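Local coordinates for flagellar biosynthesis protein FlhF (Bacillus subtilis, PDB 2PX0) that binds GTP as an SRP-family GTPase and is necessary for flagellar biosynthesis in this bacterium, at residues Ala138-Asp143 against Glu178-Tyr183; Glu172-Lys177 against Thr207-Ser212; Ile214-Val219 against Pro240-Ile245. All blocks are in the same frame, centred on the assembly; numbering follows the deposited sequence.

In the fold
All three contacts lie in the SRP-type GTPase domain, a P-loop NTPase fold built round a parallel sheet. Contact 1 packs edge strand 137-141 against the turn after helix 170-179, and contact 2 joins the same helix to the loop between helix 198-207 and strand 214-221. Their centres are about 9 Å apart, they touch where I140 CG2 packs on F173, and their segments alternate along the chain. Contact 3 follows later in the sequence and pairs strands 214-221 and 243-247, its centre about 18 Å from that of contact 1 and 16 Å from that of contact 2. I208 meets I214 between contacts 2 and 3, linking sheet edge to nucleotide side.

Contact 1 of 3, residues Ala138-Asp143 against Glu178-Tyr183; sequences AFITTD and ELFSEY
A138 and F180 carry an apolar contact between an edge strand of the parallel sheet of this P-loop GTPase domain and the turn that follows helix 170-179. The A138 methyl sits over one face of the phenyl ring as a CH-pi contact, its CB 3.9 Å from the ring centroid of F180 and 22° off the ring normal, displaced toward the rim. The opposite face is met from within its own segment by L179 CD2, 4.0 Å above the plane of the F180 ring.

Two further apolar pairs widen the patch. I140 and F180 slide past each other in opposite directions, I140 CG1 coming within 3.8 Å of F180 CE2 and I140 CD1 within 3.9 Å of F180 CD2. A138 CB also reaches Y183, 3.8 Å from its CD2, so one methyl serves two aromatic rings. The first torsion of F180, -67°, puts CG anti to the carbonyl carbon, beside the backbone N, and the ring lies against A138 and I140.

The carbonyl of F139 also lies against the F180 ring, while the F139 side chain turns away, onto helices 118-132 and 149-157.

Within segment 178-183, S181 OG donates to E178 O at 2.7 Å, and Y183 N to F180 O at 2.8 Å. P163, E165 and V186 of the next strand, 185-189, also touch F180. With an alanine at F180 the ring contacts to A138 CB, F139 O and I140 would go, which would probably open a gap beneath the turn and leave I140 CD1 less confined.

Apart from the F139 carbonyl against the F180 ring, the side-chain contacts across the two segments are carbon on carbon, consistent with a turn held to the strand by shape and burial and kept in form by its own bonds.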
loop_
_atom_site.group_PDB
_atom_site.type_symbol
_atom_site.label_atom_id
_atom_site.label_comp_id
_atom_site.label_asym_id
_atom_site.label_seq_id
_atom_site.Cartn_x
_atom_site.Cartn_y
_atom_site.Cartn_z
ATOM N N ALA A 138 -1.192 -1.402 28.304
ATOM C CA ALA A 138 0.263 -1.383 28.355
ATOM C C ALA A 138 0.749 -1.468 26.910
ATOM O O ALA A 138 0.014 -1.917 26.031
ATOM C CB ALA A 138 0.776 -2.565 29.150
ATOM N N PHE A 139 1.978 -1.029 26.662
ATOM C CA PHE A 139 2.540 -1.072 25.320
ATOM C C PHE A 139 3.876 -1.777 25.310
ATOM O O PHE A 139 4.483 -1.980 26.352
ATOM C CB PHE A 139 2.718 0.336 24.778
ATOM C CG PHE A 139 1.466 0.930 24.234
ATOM C CD1 PHE A 139 0.939 0.482 23.022
ATOM C CD2 PHE A 139 0.820 1.957 24.906
ATOM C CE1 PHE A 139 -0.220 1.056 22.482
ATOM C CE2 PHE A 139 -0.336 2.538 24.379
ATOM C CZ PHE A 139 -0.858 2.087 23.164
ATOM N N ILE A 140 4.317 -2.155 24.120
ATOM C CA ILE A 140 5.596 -2.828 23.919
ATOM C C ILE A 140 5.938 -2.671 22.457
ATOM O O ILE A 140 5.077 -2.839 21.599
ATOM C CB ILE A 140 5.516 -4.345 24.183
ATOM C CG1 ILE A 140 5.299 -4.629 25.669
ATOM C CG2 ILE A 140 6.784 -5.022 23.676
ATOM C CD1 ILE A 140 5.274 -6.105 25.993
ATOM N N THR A 141 7.185 -2.351 22.158
ATOM C CA THR A 141 7.571 -2.220 20.763
ATOM C C THR A 141 8.678 -3.200 20.420
ATOM O O THR A 141 9.426 -3.662 21.286
ATOM C CB THR A 141 8.079 -0.830 20.430
ATOM O OG1 THR A 141 7.174 0.150 20.949
ATOM C CG2 THR A 141 8.182 -0.678 18.924
ATOM N N THR A 142 8.770 -3.517 19.140
ATOM C CA THR A 142 9.782 -4.420 18.636
ATOM C C THR A 142 10.367 -3.672 17.468
ATOM O O THR A 142 11.405 -4.053 16.925
ATOM C CB THR A 142 9.157 -5.731 18.155
ATOM O OG1 THR A 142 8.907 -6.557 19.287
ATOM C CG2 THR A 142 10.067 -6.471 17.198
ATOM N N ASP A 143 9.702 -2.584 17.093
ATOM C CA ASP A 143 10.177 -1.813 15.964
ATOM C C ASP A 143 11.421 -1.017 16.300
ATOM O O ASP A 143 11.351 0.175 16.622
ATOM C CB ASP A 143 9.097 -0.877 15.439
ATOM C CG ASP A 143 9.514 -0.198 14.158
ATOM O OD1 ASP A 143 10.561 0.476 14.163
ATOM O OD2 ASP A 143 8.807 -0.343 13.144
ATOM N N GLU A 178 6.639 -10.150 30.708
ATOM C CA GLU A 178 6.434 -10.660 32.060
ATOM C C GLU A 178 6.270 -9.540 33.079
ATOM O O GLU A 178 5.671 -9.725 34.140
ATOM C CB GLU A 178 7.608 -11.565 32.453
ATOM C CG GLU A 178 7.608 -12.916 31.725
ATOM C CD GLU A 178 8.940 -13.642 31.814
ATOM O OE1 GLU A 178 9.425 -13.865 32.951
ATOM O OE2 GLU A 178 9.496 -13.986 30.742
ATOM N N LEU A 179 6.812 -8.378 32.744
ATOM C CA LEU A 179 6.719 -7.209 33.600
ATOM C C LEU A 179 5.269 -6.729 33.610
ATOM O O LEU A 179 4.698 -6.449 34.665
ATOM C CB LEU A 179 7.631 -6.114 33.058
ATOM C CG LEU A 179 7.862 -4.869 33.910
ATOM C CD1 LEU A 179 8.991 -4.051 33.290
ATOM C CD2 LEU A 179 6.584 -4.056 34.010
ATOM N N PHE A 180 4.681 -6.648 32.420
ATOM C CA PHE A 180 3.301 -6.214 32.268
ATOM C C PHE A 180 2.304 -7.318 32.579
ATOM O O PHE A 180 1.103 -7.182 32.316
ATOM C CB PHE A 180 3.070 -5.710 30.850
ATOM C CG PHE A 180 3.811 -4.451 30.534
ATOM C CD1 PHE A 180 3.632 -3.314 31.315
ATOM C CD2 PHE A 180 4.681 -4.395 29.456
ATOM C CE1 PHE A 180 4.307 -2.145 31.026
ATOM C CE2 PHE A 180 5.361 -3.225 29.160
ATOM C CZ PHE A 180 5.175 -2.100 29.944
ATOM N N SER A 181 2.811 -8.409 33.141
ATOM C CA SER A 181 1.982 -9.551 33.503
ATOM C C SER A 181 0.757 -9.148 34.330
ATOM O O SER A 181 -0.244 -9.863 34.366
ATOM C CB SER A 181 2.816 -10.561 34.295
ATOM O OG SER A 181 3.326 -9.983 35.486
ATOM N N GLU A 182 0.838 -7.996 34.985
ATOM C CA GLU A 182 -0.252 -7.521 35.826
ATOM C C GLU A 182 -1.323 -6.746 35.061
ATOM O O GLU A 182 -2.439 -6.570 35.554
ATOM C CB GLU A 182 0.313 -6.639 36.944
ATOM C CG GLU A 182 1.349 -7.322 37.850
ATOM C CD GLU A 182 0.741 -8.362 38.788
ATOM O OE1 GLU A 182 0.230 -9.396 38.298
ATOM O OE2 GLU A 182 0.775 -8.144 40.020
ATOM N N TYR A 183 -0.986 -6.282 33.863
ATOM C CA TYR A 183 -1.928 -5.510 33.055
ATOM C C TYR A 183 -2.938 -6.370 32.299
ATOM O O TYR A 183 -2.685 -7.539 32.021
ATOM C CB TYR A 183 -1.161 -4.630 32.062
ATOM C CG TYR A 183 -0.391 -3.516 32.718
ATOM C CD1 TYR A 183 0.704 -3.789 33.527
ATOM C CD2 TYR A 183 -0.791 -2.189 32.570
ATOM C CE1 TYR A 183 1.378 -2.775 34.181
ATOM C CE2 TYR A 183 -0.118 -1.160 33.224
ATOM C CZ TYR A 183 0.961 -1.462 34.029
ATOM O OH TYR A 183 1.615 -0.462 34.710
#

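Contact 2 of 3, residues Glu172-Lys177 against Thr207-Ser212; sequences EFQQAK and TIPFES
E211 OE2 meets two groups: the ammonium of K177, in a salt bridge with NZ at 3.5 Å, and the backbone N of F210, a weak bond at 3.2 Å. K177 and E211 reach toward each other tip to tip. The lysine chain is extended to CE and bends only at its last torsion, -69°, which places NZ. K177 also makes a cation-pi contact with Y107, so its charge has a second partner.

Beside it lies a largely apolar patch. F173 CG stands anti to its backbone N (chi1 176°), and the ring crosses P209 obliquely, its CE2 4.0 Å from P209 CD. I208 CG1 lies over a face of the same ring, 4.5 Å from CE2, and F173 CD2 comes 3.8 Å from T207 O. T207 OG1 is already bonded to E203 O, inside helix 198-207.

The contact ties helix 170-179 to the loop leading into strand 214-221, near T190, which by similarity binds GTP. An aromatic and proline patch thus borders a buried lysine, whose charge is probably offset by the E211 carboxylate, approached through OE2, and further stabilised by the Y107 ring.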
loop_
_atom_site.group_PDB
_atom_site.type_symbol
_atom_site.label_atom_id
_atom_site.label_comp_id
_atom_site.label_asym_id
_atom_site.label_seq_id
_atom_site.Cartn_x
_atom_site.Cartn_y
_atom_site.Cartn_z
ATOM N N GLU A 172 14.567 -9.614 26.324
ATOM C CA GLU A 172 14.049 -8.319 26.719
ATOM C C GLU A 172 12.536 -8.327 26.591
ATOM O O GLU A 172 11.821 -7.966 27.527
ATOM C CB GLU A 172 14.655 -7.223 25.845
ATOM C CG GLU A 172 16.157 -7.048 26.056
ATOM C CD GLU A 172 16.775 -5.965 25.178
ATOM O OE1 GLU A 172 16.290 -4.810 25.205
ATOM O OE2 GLU A 172 17.760 -6.272 24.468
ATOM N N PHE A 173 12.048 -8.757 25.432
ATOM C CA PHE A 173 10.610 -8.812 25.205
ATOM C C PHE A 173 9.941 -9.700 26.249
ATOM O O PHE A 173 9.052 -9.259 26.972
ATOM C CB PHE A 173 10.289 -9.357 23.811
ATOM C CG PHE A 173 8.817 -9.529 23.564
ATOM C CD1 PHE A 173 8.007 -8.425 23.331
ATOM C CD2 PHE A 173 8.224 -10.786 23.645
ATOM C CE1 PHE A 173 6.628 -8.565 23.187
ATOM C CE2 PHE A 173 6.848 -10.935 23.504
ATOM C CZ PHE A 173 6.050 -9.823 23.276
ATOM N N GLN A 174 10.371 -10.956 26.320
ATOM C CA GLN A 174 9.803 -11.901 27.275
ATOM C C GLN A 174 9.712 -11.273 28.665
ATOM O O GLN A 174 8.734 -11.479 29.382
ATOM C CB GLN A 174 10.652 -13.172 27.342
ATOM C CG GLN A 174 9.874 -14.398 27.766
ATOM C CD GLN A 174 8.731 -14.706 26.809
ATOM O OE1 GLN A 174 8.917 -14.732 25.586
ATOM N NE2 GLN A 174 7.542 -14.947 27.360
ATOM N N GLN A 175 10.732 -10.505 29.040
ATOM C CA GLN A 175 10.743 -9.844 30.339
ATOM C C GLN A 175 9.629 -8.810 30.436
ATOM O O GLN A 175 8.816 -8.849 31.366
ATOM C CB GLN A 175 12.091 -9.171 30.572
ATOM C CG GLN A 175 13.134 -10.094 31.162
ATOM C CD GLN A 175 14.515 -9.493 31.105
ATOM O OE1 GLN A 175 14.685 -8.286 31.316
ATOM N NE2 GLN A 175 15.517 -10.326 30.825
ATOM N N ALA A 176 9.606 -7.880 29.481
ATOM C CA ALA A 176 8.581 -6.842 29.444
ATOM C C ALA A 176 7.234 -7.549 29.418
ATOM O O ALA A 176 6.282 -7.147 30.079
ATOM C CB ALA A 176 8.748 -5.989 28.201
ATOM N N LYS A 177 7.184 -8.614 28.634
ATOM C CA LYS A 177 5.999 -9.434 28.488
ATOM C C LYS A 177 5.629 -9.961 29.868
ATOM O O LYS A 177 4.462 -10.176 30.172
ATOM C CB LYS A 177 6.322 -10.587 27.528
ATOM C CG LYS A 177 5.232 -11.627 27.318
ATOM C CD LYS A 177 5.675 -12.596 26.220
ATOM C CE LYS A 177 4.717 -13.763 26.051
ATOM N NZ LYS A 177 4.761 -14.686 27.220
ATOM N N THR A 207 11.931 -13.454 18.111
ATOM C CA THR A 207 11.647 -12.353 19.023
ATOM C C THR A 207 10.355 -12.604 19.789
ATOM O O THR A 207 10.335 -12.551 21.024
ATOM C CB THR A 207 11.524 -11.036 18.253
ATOM O OG1 THR A 207 12.733 -10.802 17.520
ATOM C CG2 THR A 207 11.292 -9.878 19.211
ATOM N N ILE A 208 9.279 -12.874 19.054
ATOM C CA ILE A 208 7.987 -13.151 19.675
ATOM C C ILE A 208 7.746 -14.658 19.692
ATOM O O ILE A 208 7.482 -15.264 18.654
ATOM C CB ILE A 208 6.840 -12.445 18.925
ATOM C CG1 ILE A 208 7.027 -10.926 19.020
ATOM C CG2 ILE A 208 5.500 -12.848 19.524
ATOM C CD1 ILE A 208 5.935 -10.122 18.353
ATOM N N PRO A 209 7.826 -15.277 20.886
ATOM C CA PRO A 209 7.636 -16.714 21.118
ATOM C C PRO A 209 6.362 -17.303 20.528
ATOM O O PRO A 209 6.424 -18.117 19.605
ATOM C CB PRO A 209 7.672 -16.825 22.640
ATOM C CG PRO A 209 7.123 -15.503 23.091
ATOM C CD PRO A 209 7.856 -14.552 22.172
ATOM N N PHE A 210 5.219 -16.893 21.075
ATOM C CA PHE A 210 3.895 -17.354 20.646
ATOM C C PHE A 210 3.360 -18.498 21.513
ATOM O O PHE A 210 3.777 -19.650 21.388
ATOM C CB PHE A 210 3.890 -17.780 19.166
ATOM C CG PHE A 210 4.073 -16.635 18.193
ATOM C CD1 PHE A 210 3.194 -15.550 18.189
ATOM C CD2 PHE A 210 5.122 -16.647 17.268
ATOM C CE1 PHE A 210 3.358 -14.493 17.283
ATOM C CE2 PHE A 210 5.294 -15.591 16.357
ATOM C CZ PHE A 210 4.408 -14.518 16.368
ATOM N N GLU A 211 2.431 -18.154 22.401
ATOM C CA GLU A 211 1.794 -19.105 23.307
ATOM C C GLU A 211 0.393 -18.630 23.687
ATOM O O GLU A 211 -0.001 -17.505 23.383
ATOM C CB GLU A 211 2.625 -19.292 24.580
ATOM C CG GLU A 211 3.100 -18.007 25.219
ATOM C CD GLU A 211 4.365 -17.479 24.559
ATOM O OE1 GLU A 211 5.353 -18.249 24.476
ATOM O OE2 GLU A 211 4.377 -16.300 24.129
ATOM N N SER A 212 -0.348 -19.505 24.355
ATOM C CA SER A 212 -1.712 -19.238 24.796
ATOM C C SER A 212 -2.018 -17.775 25.094
ATOM O O SER A 212 -3.084 -17.269 24.727
ATOM C CB SER A 212 -2.014 -20.073 26.044
ATOM O OG SER A 212 -3.327 -19.840 26.512
#

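Contact 3 of 3, residues Ile214-Val219 against Pro240-Ile245; sequences IQSFLV and PVNQYI
L218 and I245 share a near-straight backbone bond between two neighbouring parallel strands, the outer members of the beta-alpha-beta unit 214-221, 226-232, 243-247 in this P-loop GTPase. I245 N donates to L218 O at 3.0 Å with an N-H...O angle of 167°, the donor standing 35° out of the carbonyl plane. Bridges F217 with Q243, L218 with Y244 and V219 with I245 set the register, while N242 N makes a weak bond to S216 O.

On the face of F217 and V219, I245 lies across both: its CD1 is 3.7 Å from F217 CB, and its CB is 3.8 Å from V219 CG2. Q243 lies side by side with F217, its CB 3.5 Å from F217 CE1. On the face of L218 and Y244, L218 points the same way as Y244 and sends CD2 to the ring edge, 3.4 Å from Y244 CE1, while its CB meets V241 CG1 at 3.8 Å.

Farther out, the polar ends of Q215 and Q243 turn to the residues leading into strand 107-112. Q215 bonds P102 O, H104 N and S105 N; Q243 NE2 bonds K98 O. F111 of strand 107-112 touches S216, L218 and V241, helix 256-263 touches Y244, and V219 touches K118, which by similarity binds GTP and brings this end of the strand pair beside the nucleotide site.

The side chain of S216 reaches across, OG between its backbone N and carbonyl carbon (chi1 59°), and donates to P240 O at 2.9 Å.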
loop_
_atom_site.group_PDB
_atom_site.type_symbol
_atom_site.label_atom_id
_atom_site.label_comp_id
_atom_site.label_asym_id
_atom_site.label_seq_id
_atom_site.Cartn_x
_atom_site.Cartn_y
_atom_site.Cartn_z
ATOM N N ILE A 214 -0.851 -14.974 23.835
ATOM C CA ILE A 214 -0.906 -14.056 22.699
ATOM C C ILE A 214 -2.088 -14.231 21.734
ATOM O O ILE A 214 -2.638 -15.321 21.594
ATOM C CB ILE A 214 0.417 -14.122 21.900
ATOM C CG1 ILE A 214 1.538 -13.495 22.726
ATOM C CG2 ILE A 214 0.282 -13.399 20.581
ATOM C CD1 ILE A 214 2.867 -13.401 21.985
ATOM N N GLN A 215 -2.464 -13.134 21.075
ATOM C CA GLN A 215 -3.563 -13.098 20.102
ATOM C C GLN A 215 -3.113 -12.209 18.923
ATOM O O GLN A 215 -3.464 -11.029 18.866
ATOM C CB GLN A 215 -4.816 -12.507 20.771
ATOM C CG GLN A 215 -6.094 -12.556 19.939
ATOM C CD GLN A 215 -7.289 -11.995 20.694
ATOM O OE1 GLN A 215 -7.547 -12.380 21.836
ATOM N NE2 GLN A 215 -8.028 -11.094 20.059
ATOM N N SER A 216 -2.351 -12.786 17.991
ATOM C CA SER A 216 -1.807 -12.061 16.836
ATOM C C SER A 216 -2.781 -11.665 15.727
ATOM O O SER A 216 -3.794 -12.329 15.502
ATOM C CB SER A 216 -0.659 -12.860 16.225
ATOM O OG SER A 216 -1.105 -14.145 15.811
ATOM N N PHE A 217 -2.432 -10.590 15.018
ATOM C CA PHE A 217 -3.261 -10.033 13.948
ATOM C C PHE A 217 -2.448 -9.633 12.722
ATOM O O PHE A 217 -1.678 -8.676 12.784
ATOM C CB PHE A 217 -3.978 -8.793 14.471
ATOM C CG PHE A 217 -5.047 -9.088 15.481
ATOM C CD1 PHE A 217 -6.323 -9.458 15.068
ATOM C CD2 PHE A 217 -4.771 -9.005 16.845
ATOM C CE1 PHE A 217 -7.303 -9.740 15.989
ATOM C CE2 PHE A 217 -5.737 -9.283 17.777
ATOM C CZ PHE A 217 -7.014 -9.653 17.350
ATOM N N LEU A 218 -2.641 -10.335 11.605
ATOM C CA LEU A 218 -1.894 -10.033 10.392
ATOM C C LEU A 218 -2.468 -8.806 9.686
ATOM O O LEU A 218 -3.599 -8.822 9.206
ATOM C CB LEU A 218 -1.900 -11.245 9.464
ATOM C CG LEU A 218 -1.217 -11.062 8.102
ATOM C CD1 LEU A 218 0.265 -10.741 8.260
ATOM C CD2 LEU A 218 -1.380 -12.327 7.301
ATOM N N VAL A 219 -1.676 -7.743 9.604
ATOM C CA VAL A 219 -2.135 -6.502 8.994
ATOM C C VAL A 219 -1.820 -6.282 7.516
ATOM O O VAL A 219 -0.667 -6.047 7.149
ATOM C CB VAL A 219 -1.599 -5.291 9.801
ATOM C CG1 VAL A 219 -1.857 -3.985 9.057
ATOM C CG2 VAL A 219 -2.275 -5.258 11.172
ATOM N N PRO A 240 1.520 -18.606 13.517
ATOM C CA PRO A 240 0.076 -18.660 13.743
ATOM C C PRO A 240 -0.585 -17.282 13.732
ATOM O O PRO A 240 -0.044 -16.322 14.278
ATOM C CB PRO A 240 -0.018 -19.339 15.105
ATOM C CG PRO A 240 1.158 -18.760 15.818
ATOM C CD PRO A 240 2.254 -18.856 14.769
ATOM N N VAL A 241 -1.762 -17.196 13.121
ATOM C CA VAL A 241 -2.500 -15.943 13.044
ATOM C C VAL A 241 -3.967 -16.174 13.411
ATOM O O VAL A 241 -4.616 -17.062 12.866
ATOM C CB VAL A 241 -2.410 -15.363 11.623
ATOM C CG1 VAL A 241 -3.240 -14.114 11.511
ATOM C CG2 VAL A 241 -0.972 -15.065 11.283
ATOM N N ASN A 242 -4.484 -15.370 14.335
ATOM C CA ASN A 242 -5.873 -15.474 14.784
ATOM C C ASN A 242 -6.896 -14.851 13.820
ATOM O O ASN A 242 -7.857 -15.500 13.405
ATOM C CB ASN A 242 -6.044 -14.799 16.151
ATOM C CG ASN A 242 -5.104 -15.344 17.200
ATOM O OD1 ASN A 242 -3.878 -15.284 17.051
ATOM N ND2 ASN A 242 -5.673 -15.874 18.281
ATOM N N GLN A 243 -6.690 -13.584 13.482
ATOM C CA GLN A 243 -7.597 -12.852 12.606
ATOM C C GLN A 243 -6.825 -12.101 11.541
ATOM O O GLN A 243 -5.645 -12.341 11.329
ATOM C CB GLN A 243 -8.402 -11.833 13.414
ATOM C CG GLN A 243 -9.311 -12.417 14.469
ATOM C CD GLN A 243 -10.559 -12.993 13.867
ATOM O OE1 GLN A 243 -11.377 -12.270 13.282
ATOM N NE2 GLN A 243 -10.721 -14.308 13.998
ATOM N N TYR A 244 -7.506 -11.161 10.899
ATOM C CA TYR A 244 -6.928 -10.342 9.842
ATOM C C TYR A 244 -7.364 -8.888 10.011
ATOM O O TYR A 244 -8.500 -8.603 10.412
ATOM C CB TYR A 244 -7.464 -10.775 8.488
ATOM C CG TYR A 244 -6.717 -11.824 7.723
ATOM C CD1 TYR A 244 -5.349 -11.717 7.496
ATOM C CD2 TYR A 244 -7.412 -12.840 7.073
ATOM C CE1 TYR A 244 -4.698 -12.592 6.623
ATOM C CE2 TYR A 244 -6.774 -13.711 6.207
ATOM C CZ TYR A 244 -5.423 -13.581 5.982
ATOM O OH TYR A 244 -4.821 -14.438 5.105
ATOM N N ILE A 245 -6.478 -7.964 9.667
ATOM C CA ILE A 245 -6.830 -6.555 9.724
ATOM C C ILE A 245 -6.579 -5.930 8.348
ATOM O O ILE A 245 -5.447 -5.908 7.839
ATOM C CB ILE A 245 -6.049 -5.823 10.812
ATOM C CG1 ILE A 245 -6.402 -6.435 12.167
ATOM C CG2 ILE A 245 -6.423 -4.355 10.821
ATOM C CD1 ILE A 245 -5.721 -5.785 13.357
#